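Local coordinates for protein omega transaminase (Pseudomonas sp., PDB 5LHA) that catalyses the transfer of amino groups between amines and carbonyl compounds as a class-III, fold type I transaminase that uses a pyridoxal phosphate-derived cofactor, at residues A227-P232 with L260-E265; L289-G294 with A304-Q309. All coordinates share one frame; numbering follows the deposited sequence.

Contact 1 (A227-P232 with L260-E265); sequences ALIAEP and LLIADE. With PMP (4'-deoxy-4'-aminopyridoxal-5'-phosphate), chain E.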
ATOM      1  N   ALA A 227       9.014  13.475  -5.612  1.00 30.04           N
ATOM      2  CA  ALA A 227       9.134  14.859  -5.180  1.00 29.46           C
ATOM      3  C   ALA A 227       9.422  14.931  -3.688  1.00 30.21           C
ATOM      4  O   ALA A 227       9.185  13.980  -2.937  1.00 28.40           O
ATOM      5  CB  ALA A 227       7.877  15.655  -5.524  1.00 29.59           C
ATOM      6  N   LEU A 228       9.981  16.071  -3.290  1.00 31.63           N
ATOM      7  CA  LEU A 228      10.119  16.478  -1.899  1.00 31.83           C
ATOM      8  C   LEU A 228       9.257  17.712  -1.670  1.00 32.94           C
ATOM      9  O   LEU A 228       9.339  18.677  -2.437  1.00 35.35           O
ATOM     10  CB  LEU A 228      11.585  16.782  -1.565  1.00 32.74           C
ATOM     11  CG  LEU A 228      12.025  17.166  -0.147  1.00 33.52           C
ATOM     12  CD1 LEU A 228      13.478  16.760   0.052  1.00 35.06           C
ATOM     13  CD2 LEU A 228      11.874  18.647   0.127  1.00 34.15           C
ATOM     14  N   ILE A 229       8.455  17.697  -0.608  1.00 31.55           N
ATOM     15  CA  ILE A 229       7.561  18.806  -0.295  1.00 30.15           C
ATOM     16  C   ILE A 229       7.941  19.394   1.056  1.00 29.58           C
ATOM     17  O   ILE A 229       8.196  18.658   2.017  1.00 31.78           O
ATOM     18  CB  ILE A 229       6.083  18.364  -0.324  1.00 29.39           C
ATOM     19  CG1 ILE A 229       5.163  19.548  -0.034  1.00 28.30           C
ATOM     20  CG2 ILE A 229       5.836  17.167   0.600  1.00 29.90           C
ATOM     21  CD1 ILE A 229       3.713  19.275  -0.355  1.00 27.41           C
ATOM     22  N   ALA A 230       7.985  20.721   1.125  1.00 27.85           N
ATOM     23  CA  ALA A 230       8.407  21.381   2.347  1.00 27.79           C
ATOM     24  C   ALA A 230       7.853  22.796   2.374  1.00 28.57           C
ATOM     25  O   ALA A 230       7.717  23.450   1.335  1.00 27.65           O
ATOM     26  CB  ALA A 230       9.936  21.396   2.468  1.00 28.20           C
ATOM     27  N   GLU A 231       7.530  23.257   3.588  1.00 29.58           N
ATOM     28  CA  GLU A 231       7.094  24.632   3.798  1.00 29.82           C
ATOM     29  C   GLU A 231       8.313  25.509   4.036  1.00 31.08           C
ATOM     30  O   GLU A 231       9.185  25.138   4.830  1.00 32.23           O
ATOM     31  CB  GLU A 231       6.169  24.736   5.001  1.00 30.37           C
ATOM     32  CG  GLU A 231       4.957  23.831   4.991  1.00 30.72           C
ATOM     33  CD  GLU A 231       4.452  23.560   6.400  1.00 31.44           C
ATOM     34  OE1 GLU A 231       3.854  24.461   7.021  1.00 32.20           O
ATOM     35  OE2 GLU A 231       4.702  22.453   6.912  1.00 32.27           O
ATOM     36  N   PRO A 232       8.421  26.667   3.391  1.00 34.05           N
ATOM     37  CA  PRO A 232       9.589  27.518   3.656  1.00 36.31           C
ATOM     38  C   PRO A 232       9.676  27.976   5.104  1.00 36.20           C
ATOM     39  O   PRO A 232      10.783  28.092   5.638  1.00 36.03           O
ATOM     40  CB  PRO A 232       9.401  28.682   2.676  1.00 37.75           C
ATOM     41  CG  PRO A 232       8.576  28.107   1.567  1.00 37.06           C
ATOM     42  CD  PRO A 232       7.659  27.111   2.213  1.00 35.37           C
ATOM     43  N   LEU A 260      11.802  16.560  -7.835  1.00 28.61           N
ATOM     44  CA  LEU A 260      11.040  17.798  -7.874  1.00 27.68           C
ATOM     45  C   LEU A 260      10.912  18.377  -6.473  1.00 28.54           C
ATOM     46  O   LEU A 260      10.599  17.661  -5.514  1.00 28.41           O
ATOM     47  CB  LEU A 260       9.650  17.558  -8.456  1.00 28.27           C
ATOM     48  CG  LEU A 260       9.562  16.937  -9.845  1.00 30.27           C
ATOM     49  CD1 LEU A 260       8.110  16.611 -10.145  1.00 31.49           C
ATOM     50  CD2 LEU A 260      10.134  17.880 -10.895  1.00 30.09           C
ATOM     51  N   LEU A 261      11.113  19.688  -6.363  1.00 28.43           N
ATOM     52  CA  LEU A 261      11.007  20.383  -5.085  1.00 29.81           C
ATOM     53  C   LEU A 261       9.699  21.160  -5.077  1.00 28.86           C
ATOM     54  O   LEU A 261       9.518  22.090  -5.870  1.00 28.51           O
ATOM     55  CB  LEU A 261      12.216  21.287  -4.854  1.00 31.55           C
ATOM     56  CG  LEU A 261      12.199  22.084  -3.549  1.00 32.17           C
ATOM     57  CD1 LEU A 261      12.056  21.166  -2.341  1.00 31.57           C
ATOM     58  CD2 LEU A 261      13.465  22.917  -3.438  1.00 32.87           C
ATOM     59  N   ILE A 262       8.788  20.754  -4.195  1.00 27.96           N
ATOM     60  CA  ILE A 262       7.490  21.393  -4.018  1.00 25.60           C
ATOM     61  C   ILE A 262       7.558  22.317  -2.818  1.00 24.23           C
ATOM     62  O   ILE A 262       7.772  21.864  -1.690  1.00 24.63           O
ATOM     63  CB  ILE A 262       6.365  20.363  -3.830  1.00 24.40           C
ATOM     64  CG1 ILE A 262       6.291  19.408  -5.020  1.00 23.54           C
ATOM     65  CG2 ILE A 262       5.047  21.067  -3.613  1.00 24.92           C
ATOM     66  CD1 ILE A 262       5.436  18.214  -4.754  1.00 22.83           C
ATOM     67  N   ALA A 263       7.365  23.607  -3.051  1.00 25.42           N
ATOM     68  CA  ALA A 263       7.240  24.570  -1.974  1.00 27.75           C
ATOM     69  C   ALA A 263       5.769  24.683  -1.594  1.00 30.93           C
ATOM     70  O   ALA A 263       4.930  25.041  -2.428  1.00 32.48           O
ATOM     71  CB  ALA A 263       7.795  25.931  -2.382  1.00 26.63           C
ATOM     72  N   ASP A 264       5.453  24.340  -0.352  1.00 31.44           N
ATOM     73  CA  ASP A 264       4.110  24.563   0.170  1.00 30.05           C
ATOM     74  C   ASP A 264       4.058  26.005   0.650  1.00 28.81           C
ATOM     75  O   ASP A 264       4.515  26.332   1.746  1.00 28.56           O
ATOM     76  CB  ASP A 264       3.780  23.564   1.270  1.00 29.38           C
ATOM     77  CG  ASP A 264       2.333  23.638   1.715  1.00 29.84           C
ATOM     78  OD1 ASP A 264       1.675  24.695   1.531  1.00 29.19           O
ATOM     79  OD2 ASP A 264       1.846  22.611   2.223  1.00 29.67           O
ATOM     80  N   GLU A 265       3.506  26.875  -0.188  1.00 28.04           N
ATOM     81  CA  GLU A 265       3.434  28.296   0.101  1.00 29.24           C
ATOM     82  C   GLU A 265       2.039  28.722   0.539  1.00 28.42           C
ATOM     83  O   GLU A 265       1.723  29.915   0.514  1.00 26.54           O
ATOM     84  CB  GLU A 265       3.862  29.082  -1.138  1.00 30.95           C
ATOM     85  CG  GLU A 265       5.255  28.771  -1.647  1.00 31.98           C
ATOM     86  CD  GLU A 265       6.296  29.771  -1.180  1.00 32.91           C
ATOM     87  OE1 GLU A 265       5.961  30.676  -0.385  1.00 32.48           O
ATOM     88  OE2 GLU A 265       7.450  29.676  -1.640  1.00 32.91           O
TER
HETATM   89  N1  PMP E 501      -0.473  23.388   3.740  1.00 22.49           N
HETATM   90  C2  PMP E 501      -0.216  24.441   4.603  1.00 22.12           C
HETATM   91  C2A PMP E 501       1.191  24.907   4.863  1.00 21.84           C
HETATM   92  C3  PMP E 501      -1.211  24.807   5.499  1.00 24.25           C
HETATM   93  O3  PMP E 501      -0.908  25.568   6.596  1.00 21.07           O
HETATM   94  C4  PMP E 501      -2.522  24.387   5.284  1.00 26.24           C
HETATM   95  C4A PMP E 501      -3.618  24.854   6.218  1.00 27.87           C
HETATM   96  N4A PMP E 501      -3.055  25.573   7.342  1.00 29.55           N
HETATM   97  C5  PMP E 501      -2.818  23.533   4.220  1.00 24.64           C
HETATM   98  C6  PMP E 501      -1.768  23.036   3.448  1.00 23.60           C
HETATM   99  C5A PMP E 501      -4.264  23.164   3.927  1.00 23.74           C
HETATM  100  O4P PMP E 501      -5.025  24.323   3.624  1.00 21.95           O
HETATM  101  P   PMP E 501      -6.642  24.316   3.580  1.00 22.26           P
HETATM  102  O1P PMP E 501      -7.120  24.480   5.011  1.00 17.88           O
HETATM  103  O2P PMP E 501      -7.101  25.502   2.758  1.00 19.92           O
HETATM  104  O3P PMP E 501      -7.202  23.027   3.014  1.00 16.06           O
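L228 N donates to L260 O at 2.8 Å, and the same oxygen is also touched by the CA-H of A227. The two strands here are joined by a beta-alpha-beta crossover, of the kind found in the large domain of fold type I enzymes, whose helix 246-256 packs on L228 and L261, and four backbone hydrogen bonds hold them parallel. On the face under helix 246-256, L228 and L261 lie alongside each other, CD2 against CD1 at 3.5 Å. On the opposite face I262 reaches back with CD1 to A227 CB at 3.6 Å, while its CG2 meets I229 CG1. Beyond the ladder the pair becomes a cofactor site. D264, its CG anti to the backbone N (chi1 -172°), brings OD2 to 2.9 Å from N1 of the PMP pyridine ring, with H158 ND1 hydrogen-bonded to the same oxygen. An alanine in place of D264 would probably leave the ring nitrogen and H158 ND1 without this shared partner. E231 runs beside D264, their carboxylate planes 47° apart; its oxygens are held by the backbone N atoms of Y157 and G235, and OE1 lies 3.5 Å from the PMP methyl C2A. Just past it, P232 CD rests on D264 O at 3.3 Å.

Contact 2 (L289-G294 with A304-Q309); sequences LCLAKG and ATLFNQ. With PMP (4'-deoxy-4'-aminopyridoxal-5'-phosphate), chain E.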
ATOM      1  N   LEU A 289       4.735  25.322  -6.885  1.00 29.25           N
ATOM      2  CA  LEU A 289       4.196  26.165  -5.817  1.00 29.93           C
ATOM      3  C   LEU A 289       2.776  25.739  -5.486  1.00 28.54           C
ATOM      4  O   LEU A 289       1.969  25.525  -6.396  1.00 18.19           O
ATOM      5  CB  LEU A 289       4.176  27.641  -6.211  1.00 31.13           C
ATOM      6  CG  LEU A 289       5.517  28.288  -6.520  1.00 30.73           C
ATOM      7  CD1 LEU A 289       5.290  29.734  -6.956  1.00 30.35           C
ATOM      8  CD2 LEU A 289       6.425  28.202  -5.298  1.00 29.75           C
ATOM      9  N   CYS A 290       2.479  25.616  -4.188  1.00 29.74           N
ATOM     10  CA  CYS A 290       1.128  25.400  -3.668  1.00 29.23           C
ATOM     11  C   CYS A 290       0.647  26.648  -2.928  1.00 28.85           C
ATOM     12  O   CYS A 290       1.285  27.084  -1.962  1.00 30.51           O
ATOM     13  CB  CYS A 290       1.092  24.182  -2.741  1.00 29.38           C
ATOM     14  SG  CYS A 290       1.599  22.602  -3.475  1.00 31.05           S
ATOM     15  N   LEU A 291      -0.490  27.208  -3.364  1.00 26.24           N
ATOM     16  CA  LEU A 291      -1.016  28.455  -2.810  1.00 26.56           C
ATOM     17  C   LEU A 291      -2.494  28.363  -2.448  1.00 26.30           C
ATOM     18  O   LEU A 291      -3.284  27.689  -3.116  1.00 26.94           O
ATOM     19  CB  LEU A 291      -0.841  29.624  -3.782  1.00 26.31           C
ATOM     20  CG  LEU A 291       0.574  29.959  -4.230  1.00 25.73           C
ATOM     21  CD1 LEU A 291       0.513  30.724  -5.535  1.00 28.19           C
ATOM     22  CD2 LEU A 291       1.270  30.765  -3.148  1.00 24.03           C
ATOM     23  N   ALA A 292      -2.863  29.106  -1.403  1.00 23.63           N
ATOM     24  CA  ALA A 292      -4.252  29.271  -1.003  1.00 23.73           C
ATOM     25  C   ALA A 292      -4.365  30.434  -0.029  1.00 26.54           C
ATOM     26  O   ALA A 292      -3.564  31.374  -0.086  1.00 29.00           O
ATOM     27  CB  ALA A 292      -4.802  27.992  -0.367  1.00 22.65           C
ATOM     28  N   LYS A 293      -5.328  30.354   0.887  1.00 27.24           N
ATOM     29  CA  LYS A 293      -5.484  31.293   1.994  1.00 28.51           C
ATOM     30  C   LYS A 293      -5.467  32.755   1.552  1.00 29.63           C
ATOM     31  O   LYS A 293      -6.446  33.254   0.982  1.00 28.88           O
ATOM     32  CB  LYS A 293      -4.388  31.051   3.035  1.00 28.72           C
ATOM     33  CG  LYS A 293      -4.587  29.782   3.850  1.00 30.48           C
ATOM     34  CD  LYS A 293      -3.566  29.684   4.962  1.00 31.53           C
ATOM     35  CE  LYS A 293      -3.750  28.409   5.775  1.00 33.73           C
ATOM     36  NZ  LYS A 293      -4.951  28.489   6.658  1.00 34.64           N
ATOM     37  N   GLY A 294      -4.350  33.443   1.785  1.00 30.78           N
ATOM     38  CA  GLY A 294      -4.259  34.863   1.480  1.00 30.04           C
ATOM     39  C   GLY A 294      -4.453  35.210   0.017  1.00 29.55           C
ATOM     40  O   GLY A 294      -4.655  36.390  -0.293  1.00 29.12           O
ATOM     41  N   ALA A 304      -4.392  27.253  -5.678  1.00 26.72           N
ATOM     42  CA  ALA A 304      -3.685  27.172  -6.950  1.00 26.37           C
ATOM     43  C   ALA A 304      -2.399  26.381  -6.793  1.00 25.39           C
ATOM     44  O   ALA A 304      -1.717  26.478  -5.769  1.00 25.90           O
ATOM     45  CB  ALA A 304      -3.371  28.560  -7.528  1.00 26.56           C
ATOM     46  N   THR A 305      -2.100  25.580  -7.812  1.00 22.58           N
ATOM     47  CA  THR A 305      -0.824  24.894  -7.944  1.00 22.49           C
ATOM     48  C   THR A 305      -0.168  25.360  -9.236  1.00 23.61           C
ATOM     49  O   THR A 305      -0.753  25.215 -10.314  1.00 24.13           O
ATOM     50  CB  THR A 305      -1.030  23.386  -7.961  1.00 20.68           C
ATOM     51  OG1 THR A 305      -1.902  23.033  -6.884  1.00 22.17           O
ATOM     52  CG2 THR A 305       0.313  22.657  -7.773  1.00 17.75           C
ATOM     53  N   LEU A 306       1.030  25.925  -9.130  1.00 24.60           N
ATOM     54  CA  LEU A 306       1.778  26.391 -10.296  1.00 24.45           C
ATOM     55  C   LEU A 306       2.898  25.415 -10.606  1.00 25.65           C
ATOM     56  O   LEU A 306       3.519  24.865  -9.698  1.00 25.30           O
ATOM     57  CB  LEU A 306       2.373  27.783 -10.076  1.00 23.22           C
ATOM     58  CG  LEU A 306       1.443  28.998 -10.196  1.00 22.60           C
ATOM     59  CD1 LEU A 306       0.485  29.070  -9.016  1.00 24.68           C
ATOM     60  CD2 LEU A 306       2.247  30.283 -10.315  1.00 21.64           C
ATOM     61  N   PHE A 307       3.164  25.226 -11.896  1.00 28.25           N
ATOM     62  CA  PHE A 307       4.177  24.302 -12.384  1.00 28.61           C
ATOM     63  C   PHE A 307       5.135  25.054 -13.288  1.00 30.45           C
ATOM     64  O   PHE A 307       4.719  25.905 -14.078  1.00 32.05           O
ATOM     65  CB  PHE A 307       3.534  23.130 -13.133  1.00 27.19           C
ATOM     66  CG  PHE A 307       2.489  22.406 -12.322  1.00 28.11           C
ATOM     67  CD1 PHE A 307       1.195  22.888 -12.235  1.00 26.87           C
ATOM     68  CD2 PHE A 307       2.817  21.245 -11.635  1.00 29.04           C
ATOM     69  CE1 PHE A 307       0.238  22.230 -11.470  1.00 27.46           C
ATOM     70  CE2 PHE A 307       1.862  20.579 -10.869  1.00 29.94           C
ATOM     71  CZ  PHE A 307       0.576  21.069 -10.791  1.00 29.63           C
ATOM     72  N   ASN A 308       6.421  24.747 -13.162  1.00 31.32           N
ATOM     73  CA  ASN A 308       7.406  25.465 -13.948  1.00 29.06           C
ATOM     74  C   ASN A 308       7.455  24.914 -15.374  1.00 28.90           C
ATOM     75  O   ASN A 308       6.795  23.927 -15.711  1.00 27.17           O
ATOM     76  CB  ASN A 308       8.769  25.423 -13.248  1.00 28.38           C
ATOM     77  CG  ASN A 308       9.318  24.010 -13.076  1.00 27.46           C
ATOM     78  OD1 ASN A 308       8.748  23.043 -13.563  1.00 28.40           O
ATOM     79  ND2 ASN A 308      10.423  23.895 -12.356  1.00 26.54           N
ATOM     80  N   GLN A 309       8.242  25.594 -16.219  1.00 30.46           N
ATOM     81  CA  GLN A 309       8.342  25.234 -17.631  1.00 30.53           C
ATOM     82  C   GLN A 309       8.847  23.808 -17.807  1.00 28.65           C
ATOM     83  O   GLN A 309       8.367  23.081 -18.682  1.00 28.24           O
ATOM     84  CB  GLN A 309       9.266  26.214 -18.355  1.00 33.90           C
ATOM     85  CG  GLN A 309       9.139  26.223 -19.877  1.00 37.88           C
ATOM     86  CD  GLN A 309       7.922  26.981 -20.383  1.00 42.20           C
ATOM     87  OE1 GLN A 309       7.752  28.167 -20.091  1.00 44.22           O
ATOM     88  NE2 GLN A 309       7.077  26.305 -21.157  1.00 42.86           N
TER
HETATM   89  N1  PMP E 501      -0.473  23.388   3.740  1.00 22.49           N
HETATM   90  C2  PMP E 501      -0.216  24.441   4.603  1.00 22.12           C
HETATM   91  C2A PMP E 501       1.191  24.907   4.863  1.00 21.84           C
HETATM   92  C3  PMP E 501      -1.211  24.807   5.499  1.00 24.25           C
HETATM   93  O3  PMP E 501      -0.908  25.568   6.596  1.00 21.07           O
HETATM   94  C4  PMP E 501      -2.522  24.387   5.284  1.00 26.24           C
HETATM   95  C4A PMP E 501      -3.618  24.854   6.218  1.00 27.87           C
HETATM   96  N4A PMP E 501      -3.055  25.573   7.342  1.00 29.55           N
HETATM   97  C5  PMP E 501      -2.818  23.533   4.220  1.00 24.64           C
HETATM   98  C6  PMP E 501      -1.768  23.036   3.448  1.00 23.60           C
HETATM   99  C5A PMP E 501      -4.264  23.164   3.927  1.00 23.74           C
HETATM  100  O4P PMP E 501      -5.025  24.323   3.624  1.00 21.95           O
HETATM  101  P   PMP E 501      -6.642  24.316   3.580  1.00 22.26           P
HETATM  102  O1P PMP E 501      -7.120  24.480   5.011  1.00 17.88           O
HETATM  103  O2P PMP E 501      -7.101  25.502   2.758  1.00 19.92           O
HETATM  104  O3P PMP E 501      -7.202  23.027   3.014  1.00 16.06           O
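L291 and A304 exchange a close pair of backbone hydrogen bonds, L291 N to A304 O and A304 N to L291 O, each 2.8 Å long. Two residues along, L289 and L306 repeat the exchange slightly less tightly, the N of L289 lying 3.1 Å from the O of L306. The leucines make the denser face. L291 holds CG beside its backbone N (chi1 -59°), and its CD1 reaches diagonally across the pair to L306 CD1 at 3.9 Å, the two side chains meeting at a slant. M115 of strand 115-121 packs against both L289 and L306. This is the beta hairpin formed by strands 288-291 and 303-308, which brings the antiparallel strand into the otherwise largely parallel central sheet of the large domain. The other face is looser across the pair: C290 SG and T305 CG2, at a non-hydrogen-bonded position, come no nearer than 4.5 Å, and helix 124-141 packs over them. T305 places CG2 anti to its backbone N, at 3.6 Å from L289 O, while OG1 turns to the backbone O of A127. Past L291 the segments part. K293 extends away to the cofactor, its chain extended as far as CE, 3.3 Å from N4A of PMP; the bend at its last torsion (chi4 -74°) turns NZ to hydrogen-bond L62 O and T330 OG1 of the second subunit. At the other end N308 caps helix 309-316, its OD1 accepting from I311 N.

Contacts 1 and 2 are two pairings of one sheet, their centres about 11 Å apart, separated by the pairing of strands 260-264 and 288-291. A263 O and C290 N, 3.1 Å apart, probably form a hydrogen bond across this seam. Beside this bond I262 CG2 packs on C290 SG at 3.8 Å, so a residue packed in contact 1 also touches the looser face of contact 2. On the other face E265 CB lies 3.7 Å from L291 CD2. The principle is that a shared sheet delivers groups to one cofactor from several strand ends: contact 1 serves the ring nitrogen of PMP, and segment 289-294, continuing past its strand, the aminomethyl group on C4, para to that nitrogen.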